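Side-chain contact in putative acyl-CoA thioester hydrolase (Yersinia pestis KIM10+, PDB 5DM5), which probably hydrolyses acyl-CoA thioesters, as a hexameric hot-dog-fold thioesterase: residues A129-D132 with A133-R137. Numbering follows the deposited sequence.
Sequences AVDD and AGKPR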
loop_
_atom_site.group_PDB
_atom_site.type_symbol
_atom_site.label_atom_id
_atom_site.label_comp_id
_atom_site.label_asym_id
_atom_site.label_seq_id
_atom_site.Cartn_x
_atom_site.Cartn_y
_atom_site.Cartn_z
ATOM N N ALA B 129 -12.797 22.758 13.839
ATOM C CA ALA B 129 -14.055 22.387 13.202
ATOM C C ALA B 129 -14.367 23.356 12.070
ATOM O O ALA B 129 -14.531 24.559 12.280
ATOM C CB ALA B 129 -15.169 22.361 14.193
ATOM N N VAL B 130 -14.455 22.798 10.870
ATOM C CA VAL B 130 -14.704 23.538 9.651
ATOM C C VAL B 130 -15.884 22.956 8.920
ATOM O O VAL B 130 -16.328 21.854 9.218
ATOM C CB VAL B 130 -13.487 23.549 8.676
ATOM C CG1 VAL B 130 -12.241 24.111 9.343
ATOM C CG2 VAL B 130 -13.229 22.154 8.107
ATOM N N ASP B 131 -16.417 23.734 7.993
ATOM C CA ASP B 131 -17.452 23.266 7.089
ATOM C C ASP B 131 -16.902 22.582 5.822
ATOM O O ASP B 131 -15.694 22.364 5.689
ATOM C CB ASP B 131 -18.309 24.455 6.686
ATOM C CG ASP B 131 -17.471 25.645 6.240
ATOM O OD1 ASP B 131 -16.422 25.440 5.599
ATOM O OD2 ASP B 131 -17.857 26.788 6.543
ATOM N N ASP B 132 -17.802 22.257 4.892
ATOM C CA ASP B 132 -17.431 21.668 3.600
ATOM C C ASP B 132 -16.701 22.635 2.707
ATOM O O ASP B 132 -16.103 22.247 1.710
ATOM C CB ASP B 132 -18.641 21.116 2.868
ATOM C CG ASP B 132 -19.235 19.941 3.577
ATOM O OD1 ASP B 132 -18.713 19.599 4.657
ATOM O OD2 ASP B 132 -20.161 19.313 3.027
ATOM N N ALA B 133 -16.808 23.908 3.030
ATOM C CA ALA B 133 -16.083 24.919 2.298
ATOM C C ALA B 133 -14.867 25.286 3.136
ATOM O O ALA B 133 -14.389 26.418 3.099
ATOM C CB ALA B 133 -16.950 26.131 2.025
ATOM N N GLY B 134 -14.394 24.321 3.923
ATOM C CA GLY B 134 -13.216 24.496 4.754
ATOM C C GLY B 134 -13.205 25.686 5.678
ATOM O O GLY B 134 -12.162 26.071 6.185
ATOM N N LYS B 135 -14.366 26.261 5.938
ATOM C CA LYS B 135 -14.371 27.451 6.757
ATOM C C LYS B 135 -14.731 27.021 8.147
ATOM O O LYS B 135 -15.495 26.091 8.339
ATOM C CB LYS B 135 -15.385 28.471 6.226
ATOM C CG LYS B 135 -15.078 28.935 4.819
ATOM C CD LYS B 135 -16.199 29.768 4.226
ATOM C CE LYS B 135 -15.865 30.164 2.792
ATOM N NZ LYS B 135 -16.951 30.931 2.113
ATOM N N PRO B 136 -14.151 27.694 9.131
ATOM C CA PRO B 136 -14.394 27.405 10.533
ATOM C C PRO B 136 -15.876 27.485 10.808
ATOM O O PRO B 136 -16.623 28.116 10.061
ATOM C CB PRO B 136 -13.627 28.499 11.254
ATOM C CG PRO B 136 -12.576 28.894 10.297
ATOM C CD PRO B 136 -13.181 28.779 8.950
ATOM N N ARG B 137 -16.300 26.793 11.850
ATOM C CA ARG B 137 -17.686 26.794 12.274
ATOM C C ARG B 137 -17.744 26.696 13.769
ATOM O O ARG B 137 -16.773 26.312 14.391
ATOM C CB ARG B 137 -18.417 25.636 11.648
ATOM C CG ARG B 137 -17.775 24.349 12.035
ATOM C CD ARG B 137 -18.516 23.194 11.482
ATOM N NE ARG B 137 -17.880 21.958 11.897
ATOM C CZ ARG B 137 -18.119 21.331 13.041
ATOM N NH1 ARG B 137 -18.998 21.819 13.900
ATOM N NH2 ARG B 137 -17.478 20.206 13.316
#
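Arg137 folds back over Ala129 and Val130 where the chain leaves strand 118-129 of the hot-dog sheet. The residues between form a hairpin-like loop whose tip is a type I beta turn from Asp131 to Gly134. The tightly packed part is at the base. There Arg137 N donates to Ala129 O at 2.9 Å. A single beta bridge joins Val130 and Pro136, with Asp131 N donating to Lys135 O at 2.6 Å. The Arg137 side chain starts with CG set between its own backbone N and carbonyl carbon (chi1 59°). From there it runs extended to NE, with Arg137 CG passing Ala129 O at 3.3 Å. Arg137 NE then donates to Val130 O at 3.1 Å. This oxygen lies in the guanidinium plane, but NE sits well above the carbonyl plane, so the bond does not follow a lone pair. The NH2 end turns to the rest of the chain and bonds Ala60 O, with a weaker bond to Arg63 O. NE and both terminal nitrogens of Arg137 are hydrogen-bonded, which would limit rotation of the group. Val130 also pairs through its backbone with Arg63, so both sides of the hairpin base join the C-terminal end of helix 43-60 and the link that follows it.

The tip is looser and more exposed. Gly134 N makes a weak bond to Asp131 O that closes the turn, and the positive phi of Gly134 (53°) favours glycine. The Asp131 carboxylate is modelled near Lys135, but its exact placement is doubtful. The far end of the Lys135 side chain leads away, and Lys135 NZ stays 6.1 Å from Asp131 OD2. Asp132 points away from the hairpin and has a long, weak ion pair with Arg63. Back at the base, Ala129 CB covers one guanidinium face of Arg137, offset toward the rim and 3.3 Å from NH2.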